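Local coordinates for AAR187Cp (Eremothecium gossypii, PDB 3ZIL), which probably regulates the establishment of sister-chromatid cohesion through cohesin, as a Wpl1 protein of the Wap1 family, here represented by its all-helical Wap1 domain, at residues A[108-113]-A[165-171]; A[115-119]-A[175-180]. One frame throughout, in Å; residues are numbered along the deposited sequence.

Contact 1: A[108-113]-A[165-171]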
loop_
_atom_site.group_PDB
_atom_site.type_symbol
_atom_site.label_atom_id
_atom_site.label_comp_id
_atom_site.label_asym_id
_atom_site.label_seq_id
_atom_site.Cartn_x
_atom_site.Cartn_y
_atom_site.Cartn_z
ATOM N N LEU A 108 -2.096 -12.331 -12.607
ATOM C CA LEU A 108 -1.916 -11.629 -11.344
ATOM C C LEU A 108 -1.967 -12.622 -10.199
ATOM O O LEU A 108 -1.054 -12.756 -9.400
ATOM C CB LEU A 108 -2.972 -10.529 -11.189
ATOM C CG LEU A 108 -2.589 -9.257 -11.997
ATOM C CD1 LEU A 108 -3.659 -8.186 -11.978
ATOM C CD2 LEU A 108 -1.291 -8.631 -11.483
ATOM N N GLU A 109 -3.054 -13.357 -10.132
ATOM C CA GLU A 109 -3.210 -14.293 -9.061
ATOM C C GLU A 109 -2.202 -15.472 -9.073
ATOM O O GLU A 109 -1.691 -15.908 -8.012
ATOM C CB GLU A 109 -4.686 -14.777 -9.040
ATOM C CG GLU A 109 -4.872 -15.861 -8.038
ATOM C CD GLU A 109 -6.293 -16.369 -7.950
ATOM O OE1 GLU A 109 -7.222 -15.771 -8.545
ATOM O OE2 GLU A 109 -6.445 -17.394 -7.269
ATOM N N ASN A 110 -1.881 -16.013 -10.244
ATOM C CA ASN A 110 -0.970 -17.233 -10.218
ATOM C C ASN A 110 0.525 -16.999 -10.575
ATOM O O ASN A 110 1.309 -17.953 -10.583
ATOM C CB ASN A 110 -1.583 -18.312 -11.122
ATOM C CG ASN A 110 -3.055 -18.545 -10.775
ATOM O OD1 ASN A 110 -3.354 -18.907 -9.680
ATOM N ND2 ASN A 110 -3.954 -18.226 -11.661
ATOM N N PHE A 111 0.932 -15.775 -10.952
ATOM C CA PHE A 111 2.348 -15.588 -11.380
ATOM C C PHE A 111 2.875 -14.358 -10.642
ATOM O O PHE A 111 3.788 -14.442 -9.864
ATOM C CB PHE A 111 2.404 -15.328 -12.923
ATOM C CG PHE A 111 3.781 -15.013 -13.475
ATOM C CD1 PHE A 111 4.856 -15.878 -13.257
ATOM C CD2 PHE A 111 3.971 -13.900 -14.300
ATOM C CE1 PHE A 111 6.106 -15.591 -13.765
ATOM C CE2 PHE A 111 5.226 -13.587 -14.827
ATOM C CZ PHE A 111 6.303 -14.457 -14.562
ATOM N N ILE A 112 2.261 -13.220 -10.915
ATOM C CA ILE A 112 2.762 -11.955 -10.403
ATOM C C ILE A 112 2.678 -11.937 -8.862
ATOM O O ILE A 112 3.658 -11.597 -8.229
ATOM C CB ILE A 112 1.986 -10.770 -11.002
ATOM C CG1 ILE A 112 2.357 -10.557 -12.482
ATOM C CG2 ILE A 112 2.184 -9.474 -10.216
ATOM C CD1 ILE A 112 3.794 -10.070 -12.780
ATOM N N LEU A 113 1.508 -12.237 -8.278
ATOM C CA LEU A 113 1.343 -12.169 -6.794
ATOM C C LEU A 113 2.319 -13.115 -6.101
ATOM O O LEU A 113 3.049 -12.703 -5.214
ATOM C CB LEU A 113 -0.140 -12.414 -6.342
ATOM C CG LEU A 113 -0.444 -12.769 -4.863
ATOM C CD1 LEU A 113 0.106 -11.708 -3.896
ATOM C CD2 LEU A 113 -1.937 -13.018 -4.587
ATOM N N VAL A 165 -7.189 -8.709 -6.687
ATOM C CA VAL A 165 -6.554 -10.039 -6.892
ATOM C C VAL A 165 -6.824 -10.895 -5.629
ATOM O O VAL A 165 -6.558 -10.482 -4.495
ATOM C CB VAL A 165 -5.016 -9.888 -7.170
ATOM C CG1 VAL A 165 -4.373 -11.234 -7.386
ATOM C CG2 VAL A 165 -4.799 -8.988 -8.387
ATOM N N TYR A 166 -7.364 -12.079 -5.819
ATOM C CA TYR A 166 -7.745 -12.927 -4.720
ATOM C C TYR A 166 -6.501 -13.312 -3.885
ATOM O O TYR A 166 -5.513 -13.838 -4.457
ATOM C CB TYR A 166 -8.370 -14.177 -5.252
ATOM C CG TYR A 166 -8.665 -15.155 -4.139
ATOM C CD1 TYR A 166 -9.740 -14.939 -3.266
ATOM C CD2 TYR A 166 -7.855 -16.290 -3.947
ATOM C CE1 TYR A 166 -10.011 -15.841 -2.222
ATOM C CE2 TYR A 166 -8.099 -17.193 -2.906
ATOM C CZ TYR A 166 -9.177 -16.962 -2.048
ATOM O OH TYR A 166 -9.432 -17.867 -1.026
ATOM N N GLY A 167 -6.526 -13.005 -2.588
ATOM C CA GLY A 167 -5.458 -13.452 -1.665
ATOM C C GLY A 167 -4.326 -12.409 -1.555
ATOM O O GLY A 167 -3.432 -12.564 -0.718
ATOM N N ALA A 168 -4.432 -11.319 -2.328
ATOM C CA ALA A 168 -3.378 -10.229 -2.427
ATOM C C ALA A 168 -3.224 -9.454 -1.143
ATOM O O ALA A 168 -2.106 -9.158 -0.651
ATOM C CB ALA A 168 -3.730 -9.263 -3.570
ATOM N N VAL A 169 -4.360 -9.085 -0.572
ATOM C CA VAL A 169 -4.288 -8.158 0.601
ATOM C C VAL A 169 -3.586 -8.846 1.856
ATOM O O VAL A 169 -2.630 -8.309 2.435
ATOM C CB VAL A 169 -5.680 -7.579 0.881
ATOM C CG1 VAL A 169 -5.752 -6.844 2.242
ATOM C CG2 VAL A 169 -6.122 -6.655 -0.264
ATOM N N PRO A 170 -3.991 -10.064 2.212
ATOM C CA PRO A 170 -3.238 -10.660 3.324
ATOM C C PRO A 170 -1.816 -11.057 2.920
ATOM O O PRO A 170 -0.950 -11.025 3.784
ATOM C CB PRO A 170 -4.015 -11.967 3.666
ATOM C CG PRO A 170 -5.179 -12.068 2.740
ATOM C CD PRO A 170 -5.183 -10.851 1.811
ATOM N N ALA A 171 -1.568 -11.483 1.665
ATOM C CA ALA A 171 -0.232 -11.943 1.314
ATOM C C ALA A 171 0.725 -10.726 1.327
ATOM O O ALA A 171 1.875 -10.822 1.761
ATOM C CB ALA A 171 -0.187 -12.653 -0.042
#

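Contact 2: A[115-119]-A[175-180]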
loop_
_atom_site.group_PDB
_atom_site.type_symbol
_atom_site.label_atom_id
_atom_site.label_comp_id
_atom_site.label_asym_id
_atom_site.label_seq_id
_atom_site.Cartn_x
_atom_site.Cartn_y
_atom_site.Cartn_z
ATOM N N LEU A 115 5.243 -14.251 -7.242
ATOM C CA LEU A 115 6.555 -13.676 -7.327
ATOM C C LEU A 115 6.682 -12.461 -6.391
ATOM O O LEU A 115 7.723 -12.292 -5.680
ATOM C CB LEU A 115 6.828 -13.197 -8.729
ATOM C CG LEU A 115 7.107 -14.191 -9.862
ATOM C CD1 LEU A 115 7.294 -13.347 -11.142
ATOM C CD2 LEU A 115 8.296 -14.974 -9.392
ATOM N N ALA A 116 5.682 -11.597 -6.391
ATOM C CA ALA A 116 5.763 -10.346 -5.524
ATOM C C ALA A 116 6.027 -10.561 -4.029
ATOM O O ALA A 116 6.540 -9.635 -3.332
ATOM C CB ALA A 116 4.522 -9.502 -5.678
ATOM N N THR A 117 5.601 -11.732 -3.537
ATOM C CA THR A 117 5.567 -12.094 -2.116
ATOM C C THR A 117 6.551 -13.208 -1.723
ATOM O O THR A 117 6.498 -13.715 -0.621
ATOM C CB THR A 117 4.124 -12.445 -1.668
ATOM O OG1 THR A 117 3.574 -13.421 -2.527
ATOM C CG2 THR A 117 3.216 -11.206 -1.738
ATOM N N ASP A 118 7.494 -13.548 -2.612
ATOM C CA ASP A 118 8.503 -14.516 -2.279
ATOM C C ASP A 118 9.918 -13.878 -2.386
ATOM O O ASP A 118 10.462 -13.743 -3.500
ATOM C CB ASP A 118 8.349 -15.701 -3.227
ATOM C CG ASP A 118 9.358 -16.793 -2.957
ATOM O OD1 ASP A 118 10.175 -16.744 -1.965
ATOM O OD2 ASP A 118 9.419 -17.645 -3.809
ATOM N N GLU A 119 10.530 -13.593 -1.238
ATOM C CA GLU A 119 11.839 -12.926 -1.170
ATOM C C GLU A 119 13.043 -13.830 -1.530
ATOM O O GLU A 119 14.162 -13.364 -1.645
ATOM C CB GLU A 119 12.116 -12.238 0.204
ATOM C CG GLU A 119 11.011 -11.385 0.879
ATOM C CD GLU A 119 9.977 -12.232 1.684
ATOM O OE1 GLU A 119 9.449 -13.199 1.157
ATOM O OE2 GLU A 119 9.600 -11.901 2.812
ATOM N N LEU A 175 4.052 -10.097 3.699
ATOM C CA LEU A 175 5.342 -9.667 3.111
ATOM C C LEU A 175 5.914 -8.463 3.863
ATOM O O LEU A 175 7.072 -8.451 4.234
ATOM C CB LEU A 175 5.144 -9.280 1.616
ATOM C CG LEU A 175 6.392 -8.704 0.888
ATOM C CD1 LEU A 175 7.525 -9.751 0.642
ATOM C CD2 LEU A 175 6.015 -8.015 -0.437
ATOM N N ILE A 176 5.089 -7.453 4.152
ATOM C CA ILE A 176 5.575 -6.310 4.955
ATOM C C ILE A 176 6.062 -6.749 6.320
ATOM O O ILE A 176 7.104 -6.264 6.754
ATOM C CB ILE A 176 4.505 -5.226 5.049
ATOM C CG1 ILE A 176 4.204 -4.675 3.593
ATOM C CG2 ILE A 176 4.854 -4.099 6.053
ATOM C CD1 ILE A 176 2.801 -4.074 3.490
ATOM N N SER A 177 5.356 -7.670 6.989
ATOM C CA SER A 177 5.656 -8.037 8.362
ATOM C C SER A 177 6.949 -8.837 8.453
ATOM O O SER A 177 7.535 -8.941 9.520
ATOM C CB SER A 177 4.507 -8.865 9.011
ATOM O OG SER A 177 4.641 -10.171 8.415
ATOM N N ARG A 178 7.340 -9.518 7.377
ATOM C CA ARG A 178 8.606 -10.238 7.361
ATOM C C ARG A 178 9.777 -9.256 7.209
ATOM O O ARG A 178 10.939 -9.633 7.548
ATOM C CB ARG A 178 8.668 -11.314 6.262
ATOM C CG ARG A 178 7.776 -12.538 6.524
ATOM C CD ARG A 178 8.003 -13.676 5.460
ATOM N NE ARG A 178 7.690 -13.270 4.068
ATOM C CZ ARG A 178 6.512 -13.380 3.464
ATOM N NH1 ARG A 178 5.423 -13.772 4.151
ATOM N NH2 ARG A 178 6.385 -13.028 2.110
ATOM N N GLY A 179 9.486 -8.045 6.689
ATOM C CA GLY A 179 10.418 -6.901 6.767
ATOM C C GLY A 179 11.716 -6.937 5.962
ATOM O O GLY A 179 12.693 -6.239 6.294
ATOM N N GLN A 180 11.752 -7.717 4.874
ATOM C CA GLN A 180 12.968 -7.873 4.116
ATOM C C GLN A 180 13.309 -6.642 3.254
ATOM O O GLN A 180 14.498 -6.334 3.073
ATOM C CB GLN A 180 12.902 -9.140 3.202
ATOM C CG GLN A 180 13.028 -10.463 3.944
ATOM C CD GLN A 180 14.452 -10.684 4.463
ATOM O OE1 GLN A 180 15.383 -9.998 4.034
ATOM N NE2 GLN A 180 14.638 -11.635 5.397
#

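Contact 1: A[108-113]-A[165-171]
Glu-109 and Val-165 bring their backbones to 5.8 Å between CA atoms, and farther along the spacing between Leu-113 CA and Ala-168 CA is 6.7 Å, so the start of helix 108-116 runs beside the entry to helix 168-178. In this all-helical Wap1 domain, that entry is a type II beta turn from Val-165 to Ala-168, closed by Ala-168 N bonding to Val-165 O, and Gly-167 is the N-cap of helix 168-178. With Val-165 CG1 anti to the backbone N (chi1 -180°), that methyl lies against Glu-109 CA at 3.7 Å and also meets Leu-113 CD2, while CG2 turns to Leu-108 CB, the side chains of Val-165 and Leu-108 crossing at about a right angle. Trp-155 of helix 147-158 packs against both Leu-108 and Val-165. On the exposed side the extended Glu-109 chain passes Tyr-166, its carboxylate plane turned 46° from the ring and Glu-109 OE2 lying obliquely 3.8 Å from Tyr-166 CD2. Leu-113 extends over the turn, its CG standing opposite the backbone N (chi1 163°). Leu-113 CD2 sits 3.7 Å from Tyr-166 O, and Leu-113 CD1 touches Ala-171 CB at 4.0 Å.

Contact 2: A[115-119]-A[175-180]
Arg-178 and Glu-119 form a side-on, two-pronged salt bridge between the C-terminal end of helix 168-178 and the segment following helix 108-116. The shorter prong, NE of Arg-178 to OE2 of Glu-119, is 2.7 Å and nearly straight at 167°; Glu-119 OE2 accepts on its syn lone pair, within the guanidinium plane of Arg-178. The other, from Arg-178 NH2 to Glu-119 OE1 at 3.2 Å, is more bent, consistent with the 54° between carboxylate and guanidinium planes. A bend at chi2 (83°) folds the Glu-119 carboxylate back toward the arginine. The tight, buried side is Leu-175: its CD1 lies 3.6 Å from Glu-119 CD, its CD2 is 3.4 Å from Ala-116 O, and its CA lies above one face of the guanidinium, offset toward its edge. The solvent side is at exposed Gln-180, whose aliphatic CB and CG pack on Glu-119 CG. An alanine in place of Glu-119 is likely to leave the Arg-178 guanidinium without its carboxylate mate and Leu-175 CD1 less covered. Helix 147-158 packs on Ala-116 through Leu-152 and Trp-155, while Trp-184, just before helix 185-193, touches Leu-175.

In the fold
After the helices 20-27 to 81-93, the chain enters helix 108-116, whose first turns supply contact 1 and whose end, with the residues after it, supplies contact 2. It then passes through helices 129-141 and 147-158 before returning at 165-171, where contact 1 closes a loop with 51 residues between its segments; helix 168-178 continues to 175-180, where contact 2 closes one of 55. The segments alternate along the sequence, so the loops cross. Because the earlier part of helix 108-116 meets the earlier part of helix 168-178, and the end meets the end, the two helices are joined at successive levels, their contact centres 12 Å apart. Thr-117 CG2, 3.8 Å from Ala-171 O, bridges the contacts, and Trp-155 of the intervening helix 147-158 packs beside both.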